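Local coordinates for 1H-3-hydroxy-4-oxoquinoline 2,4-dioxygenase (Pseudomonas putida, PDB 3IBT), which catalyses the cofactor-independent, ring-cleaving dioxygenation of 3-hydroxy-1H-quinolin-4-one to N-formylanthranilate and carbon monoxide, at residues D120-P125 with S213-Q218; G97-I102 with L196-S201. All blocks are in the same frame, centred on the assembly; numbering follows the deposited sequence.

Contact 1 (D120-P125 with S213-Q218); sequences DWLLQP and SQPLSQ
Asp-120, which by similarity raises the basicity of the probable active-site His-244 in this alpha/beta-hydrolase fold, reaches across to Ser-213 and Gln-214 in the loop after the neighbouring strand. One carboxylate oxygen is held by two backbone amides. OD1 of Asp-120 accepts from Ser-213 N at 3.0 Å, from above the carboxylate plane, and from Gln-214 N at 3.3 Å, on the syn side and only 17° out of the plane. Both bonds are nearly straight, and both donors arrive from the same face, so two successive amides probably restrain the rotation of the carboxylate. OD2 of Asp-120 lies 3.6 Å from CB of Gln-214 and is the oxygen that faces ND1 of His-244 in a weak hydrogen bond; the two amides are thus likely to help position Asp-120 against His-244. A water stands 2.7 Å from Gln-214 O, with a weaker link to Trp-121 O. Further along, the contact turns apolar. The peptide before Pro-215 is cis, and CG of its ring meets CD1 of Leu-122 at 3.7 Å. Leu-122 has CG anti to its own backbone N (chi1 178°), which carries the methyl out to the proline. The two loops continue adjacent parallel strands, 115-119 and 207-212, and backbone hydrogen bonding between Asp-120 and Ile-211 continues the pairing. Helix 218-230 closes the far end: Tyr-220 packs on both Leu-122 and Pro-215, its hydroxyl binds Leu-123 N, and Ser-217 N-caps the helix through Tyr-220 N.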
loop_
_atom_site.group_PDB
_atom_site.type_symbol
_atom_site.label_atom_id
_atom_site.label_comp_id
_atom_site.label_asym_id
_atom_site.label_seq_id
_atom_site.Cartn_x
_atom_site.Cartn_y
_atom_site.Cartn_z
ATOM N N ASP A 120 -0.660 -4.473 5.875
ATOM C CA ASP A 120 0.178 -3.774 6.810
ATOM C C ASP A 120 -0.057 -2.287 6.837
ATOM O O ASP A 120 0.887 -1.495 6.771
ATOM C CB ASP A 120 1.661 -4.086 6.632
ATOM C CG ASP A 120 2.306 -4.428 7.975
ATOM O OD1 ASP A 120 2.650 -5.615 8.163
ATOM O OD2 ASP A 120 2.391 -3.543 8.886
ATOM N N TRP A 121 -1.338 -1.945 6.953
ATOM C CA TRP A 121 -1.851 -0.610 7.174
ATOM C C TRP A 121 -2.157 -0.487 8.661
ATOM O O TRP A 121 -2.956 -1.287 9.199
ATOM C CB TRP A 121 -3.186 -0.562 6.494
ATOM C CG TRP A 121 -3.683 0.782 6.215
ATOM C CD1 TRP A 121 -2.986 1.937 6.257
ATOM C CD2 TRP A 121 -4.990 1.111 5.772
ATOM N NE1 TRP A 121 -3.779 2.964 5.891
ATOM C CE2 TRP A 121 -5.015 2.487 5.566
ATOM C CE3 TRP A 121 -6.152 0.361 5.533
ATOM C CZ2 TRP A 121 -6.157 3.164 5.118
ATOM C CZ3 TRP A 121 -7.300 1.028 5.069
ATOM C CH2 TRP A 121 -7.284 2.421 4.863
ATOM N N LEU A 122 -1.552 0.512 9.315
ATOM C CA LEU A 122 -1.699 0.707 10.749
ATOM C C LEU A 122 -3.091 1.235 11.078
ATOM O O LEU A 122 -3.413 2.411 10.856
ATOM C CB LEU A 122 -0.591 1.632 11.262
ATOM C CG LEU A 122 -0.550 2.033 12.735
ATOM C CD1 LEU A 122 -0.154 0.886 13.667
ATOM C CD2 LEU A 122 0.394 3.209 12.876
ATOM N N LEU A 123 -3.919 0.340 11.601
ATOM C CA LEU A 123 -5.332 0.629 11.698
ATOM C C LEU A 123 -5.650 1.708 12.726
ATOM O O LEU A 123 -6.736 2.324 12.682
ATOM C CB LEU A 123 -6.112 -0.631 11.993
ATOM C CG LEU A 123 -5.990 -1.643 10.882
ATOM C CD1 LEU A 123 -6.654 -2.918 11.337
ATOM C CD2 LEU A 123 -6.578 -1.190 9.562
ATOM N N GLN A 124 -4.695 2.001 13.607
ATOM C CA GLN A 124 -4.959 2.948 14.641
ATOM C C GLN A 124 -3.663 3.684 14.991
ATOM O O GLN A 124 -2.660 3.039 15.309
ATOM C CB GLN A 124 -5.465 2.132 15.794
ATOM C CG GLN A 124 -6.273 2.911 16.745
ATOM C CD GLN A 124 -7.507 2.139 17.160
ATOM O OE1 GLN A 124 -8.469 2.037 16.365
ATOM N NE2 GLN A 124 -7.505 1.599 18.406
ATOM N N PRO A 125 -3.660 5.038 14.958
ATOM C CA PRO A 125 -2.388 5.734 15.189
ATOM C C PRO A 125 -2.041 5.658 16.651
ATOM O O PRO A 125 -2.916 5.324 17.439
ATOM C CB PRO A 125 -2.697 7.197 14.803
ATOM C CG PRO A 125 -4.154 7.356 14.983
ATOM C CD PRO A 125 -4.780 5.989 14.774
ATOM N N SER A 213 1.690 -8.211 9.426
ATOM C CA SER A 213 2.514 -8.819 10.479
ATOM C C SER A 213 2.784 -7.851 11.632
ATOM O O SER A 213 2.865 -8.228 12.794
ATOM C CB SER A 213 3.827 -9.285 9.889
ATOM O OG SER A 213 3.597 -10.045 8.707
ATOM N N GLN A 214 2.886 -6.580 11.288
ATOM C CA GLN A 214 3.267 -5.522 12.226
ATOM C C GLN A 214 2.086 -4.554 12.469
ATOM O O GLN A 214 1.186 -4.432 11.614
ATOM C CB GLN A 214 4.465 -4.773 11.621
ATOM C CG GLN A 214 5.447 -4.524 12.674
ATOM C CD GLN A 214 6.645 -3.775 12.201
ATOM O OE1 GLN A 214 7.652 -4.388 11.846
ATOM N NE2 GLN A 214 6.578 -2.429 12.261
ATOM N N PRO A 215 2.056 -3.840 13.590
ATOM C CA PRO A 215 2.876 -3.765 14.753
ATOM C C PRO A 215 2.780 -5.049 15.605
ATOM O O PRO A 215 1.755 -5.766 15.596
ATOM C CB PRO A 215 2.310 -2.557 15.478
ATOM C CG PRO A 215 0.956 -2.401 14.947
ATOM C CD PRO A 215 0.940 -2.883 13.628
ATOM N N LEU A 216 3.879 -5.338 16.292
ATOM C CA LEU A 216 4.033 -6.589 16.940
ATOM C C LEU A 216 3.391 -6.375 18.256
ATOM O O LEU A 216 4.069 -6.162 19.257
ATOM C CB LEU A 216 5.511 -6.938 17.083
ATOM C CG LEU A 216 6.235 -6.953 15.736
ATOM C CD1 LEU A 216 7.691 -7.206 15.876
ATOM C CD2 LEU A 216 5.632 -8.058 14.937
ATOM N N SER A 217 2.064 -6.410 18.255
ATOM C CA SER A 217 1.295 -6.155 19.457
ATOM C C SER A 217 0.164 -7.135 19.586
ATOM O O SER A 217 -0.737 -7.191 18.737
ATOM C CB SER A 217 0.750 -4.724 19.420
ATOM O OG SER A 217 -0.274 -4.519 20.384
ATOM N N GLN A 218 0.181 -7.897 20.662
ATOM C CA GLN A 218 -0.956 -8.770 20.918
ATOM C C GLN A 218 -2.262 -7.980 21.059
ATOM O O GLN A 218 -3.270 -8.392 20.494
ATOM C CB GLN A 218 -0.730 -9.749 22.063
ATOM C CG GLN A 218 -1.924 -10.698 22.306
ATOM C CD GLN A 218 -2.386 -11.541 21.057
ATOM O OE1 GLN A 218 -1.645 -11.716 20.071
ATOM N NE2 GLN A 218 -3.613 -12.081 21.132
HETATM O O HOH W 1 -0.716 -2.827 10.633
#

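Contact 2 (G97-I102 with L196-S201); sequences GCWVNI and LDRMDS. Unlike the reference sequence in segment 196-201: Asp-200 (reference Glu).
Trp-99 and Ile-102 on helix 97-107, which follows strand 89-94 and, by similarity, the substrate-binding Ser-95, receive Arg-198 from helix 195-200, ahead of strand 207-212. No hydrogen bond spans the two segments, whose short axes run 8° apart at 11.1 Å. Among the apolar contacts, CZ3 of Trp-99 approaches CB of Arg-198 at 4.0 Å, obliquely to the indole, and Ile-102 CG1 lies 4.5 Å from CG of Met-199, modelled as selenomethionine. Next is the flat cation: CG2 of Ile-102 sits over the centre of one guanidinium face, 4.0 Å from NE of Arg-198. The arginine gets there by bending at chi2 (49°), which turns its chain along Ile-102, the two side chains lying alongside with their ends pointing opposite ways. At its polar end NH1 forms a salt bridge to Glu-106, further along helix 97-107, and the guanidinium also makes a cation-pi contact with Trp-192. Replacing Arg-198 with an alanine would probably leave Glu-106 without this charge partner and open a gap beside Trp-99 and Ile-102. Chemically, then, one buried arginine joins the helices twice over, its methylenes and guanidinium face serving as hydrophobic surface while NH1 pairs with the Glu-106 carboxylate.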
loop_
_atom_site.group_PDB
_atom_site.type_symbol
_atom_site.label_atom_id
_atom_site.label_comp_id
_atom_site.label_asym_id
_atom_site.label_seq_id
_atom_site.Cartn_x
_atom_site.Cartn_y
_atom_site.Cartn_z
ATOM N N GLY A 97 -0.489 3.248 0.965
ATOM C CA GLY A 97 -1.116 3.054 -0.341
ATOM C C GLY A 97 -2.594 2.723 -0.163
ATOM O O GLY A 97 -3.399 2.973 -1.043
ATOM N N CYS A 98 -2.964 2.184 0.987
ATOM C CA CYS A 98 -4.330 1.812 1.242
ATOM C C CYS A 98 -5.339 2.958 1.236
ATOM O O CYS A 98 -6.439 2.808 0.662
ATOM C CB CYS A 98 -4.379 1.082 2.563
ATOM S SG CYS A 98 -3.179 -0.318 2.566
ATOM N N TRP A 99 -4.992 4.081 1.880
ATOM C CA TRP A 99 -5.751 5.319 1.720
ATOM C C TRP A 99 -6.159 5.515 0.232
ATOM O O TRP A 99 -7.318 5.838 -0.043
ATOM C CB TRP A 99 -4.949 6.561 2.170
ATOM C CG TRP A 99 -4.512 6.563 3.556
ATOM C CD1 TRP A 99 -3.247 6.311 4.023
ATOM C CD2 TRP A 99 -5.330 6.829 4.701
ATOM N NE1 TRP A 99 -3.242 6.380 5.396
ATOM C CE2 TRP A 99 -4.505 6.683 5.842
ATOM C CE3 TRP A 99 -6.696 7.126 4.877
ATOM C CZ2 TRP A 99 -4.988 6.852 7.144
ATOM C CZ3 TRP A 99 -7.184 7.294 6.192
ATOM C CH2 TRP A 99 -6.326 7.156 7.303
ATOM N N VAL A 100 -5.225 5.336 -0.712
ATOM C CA VAL A 100 -5.557 5.396 -2.160
ATOM C C VAL A 100 -6.551 4.279 -2.600
ATOM O O VAL A 100 -7.568 4.536 -3.230
ATOM C CB VAL A 100 -4.251 5.342 -3.037
ATOM C CG1 VAL A 100 -4.561 5.398 -4.519
ATOM C CG2 VAL A 100 -3.248 6.438 -2.612
ATOM N N ASN A 101 -6.227 3.041 -2.247
ATOM C CA ASN A 101 -7.097 1.894 -2.449
ATOM C C ASN A 101 -8.564 2.166 -2.042
ATOM O O ASN A 101 -9.487 2.054 -2.874
ATOM C CB ASN A 101 -6.526 0.719 -1.653
ATOM C CG ASN A 101 -7.195 -0.595 -1.974
ATOM O OD1 ASN A 101 -8.315 -0.636 -2.510
ATOM N ND2 ASN A 101 -6.517 -1.698 -1.635
ATOM N N ILE A 102 -8.774 2.553 -0.781
ATOM C CA ILE A 102 -10.119 2.796 -0.305
ATOM C C ILE A 102 -10.793 3.966 -1.007
ATOM O O ILE A 102 -12.010 3.964 -1.217
ATOM C CB ILE A 102 -10.144 2.936 1.215
ATOM C CG1 ILE A 102 -9.651 1.632 1.802
ATOM C CG2 ILE A 102 -11.550 3.153 1.743
ATOM C CD1 ILE A 102 -10.449 0.444 1.366
ATOM N N LEU A 196 -9.581 2.531 10.358
ATOM C CA LEU A 196 -10.871 1.941 10.741
ATOM C C LEU A 196 -12.091 2.864 10.548
ATOM O O LEU A 196 -13.155 2.400 10.108
ATOM C CB LEU A 196 -10.841 1.436 12.178
ATOM C CG LEU A 196 -9.988 0.184 12.324
ATOM C CD1 LEU A 196 -9.481 0.179 13.778
ATOM C CD2 LEU A 196 -10.771 -1.104 11.915
ATOM N N ASP A 197 -11.947 4.143 10.899
ATOM C CA ASP A 197 -13.009 5.120 10.703
ATOM C C ASP A 197 -13.196 5.401 9.242
ATOM O O ASP A 197 -14.316 5.478 8.759
ATOM C CB ASP A 197 -12.674 6.433 11.401
ATOM C CG ASP A 197 -12.701 6.315 12.912
ATOM O OD1 ASP A 197 -12.757 5.187 13.425
ATOM O OD2 ASP A 197 -12.683 7.356 13.607
ATOM N N ARG A 198 -12.099 5.590 8.527
ATOM C CA ARG A 198 -12.194 5.720 7.079
ATOM C C ARG A 198 -13.167 4.674 6.496
ATOM O O ARG A 198 -14.170 5.036 5.874
ATOM C CB ARG A 198 -10.796 5.602 6.458
ATOM C CG ARG A 198 -10.748 5.583 4.972
ATOM C CD ARG A 198 -11.558 6.687 4.430
ATOM N NE ARG A 198 -11.294 6.953 3.018
ATOM C CZ ARG A 198 -12.262 7.153 2.133
ATOM N NH1 ARG A 198 -11.975 7.417 0.862
ATOM N NH2 ARG A 198 -13.530 7.081 2.530
HETATM N N MSE A 199 -12.878 3.399 6.765
HETATM C CA MSE A 199 -13.568 2.256 6.187
HETATM C C MSE A 199 -15.004 2.202 6.661
HETATM O O MSE A 199 -15.942 2.004 5.868
HETATM C CB MSE A 199 -12.823 0.943 6.516
HETATM C CG MSE A 199 -11.487 0.769 5.763
HETATM SE SE MSE A 199 -10.396 -0.897 6.085
HETATM C CE MSE A 199 -9.790 -0.602 7.967
ATOM N N ASP A 200 -15.181 2.418 7.953
ATOM C CA ASP A 200 -16.489 2.410 8.547
ATOM C C ASP A 200 -17.421 3.502 7.933
ATOM O O ASP A 200 -18.640 3.455 8.078
ATOM C CB ASP A 200 -16.309 2.562 10.061
ATOM C CG ASP A 200 -17.392 1.811 10.889
ATOM O OD1 ASP A 200 -18.393 1.311 10.287
ATOM O OD2 ASP A 200 -17.237 1.732 12.154
ATOM N N SER A 201 -16.862 4.453 7.193
ATOM C CA SER A 201 -17.658 5.553 6.689
ATOM C C SER A 201 -17.912 5.468 5.206
ATOM O O SER A 201 -18.467 6.398 4.616
ATOM C CB SER A 201 -16.996 6.887 7.015
ATOM O OG SER A 201 -15.953 7.128 6.094
#

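From the N terminus, segment 97-102, on helix 97-107, follows strand 89-94, and after strand 115-119 the chain enters 120-125. It then passes through the helices spanning 127-192 before 196-201 returns to 97-102, closing contact 2. Strand 207-212 follows, and 213-218 comes back to 120-125, closing contact 1. The two closures therefore cross, each spanning the inserted helices between two neighbouring core strands. Contact 2 ties the helix after strand 89-94 to helix 195-200; contact 1 joins the loops at the ends of strands 115-119 and 207-212. They also touch directly: Trp-121 packs on Cys-98 and edge-to-face with Trp-99, and Leu-123 meets Met-199.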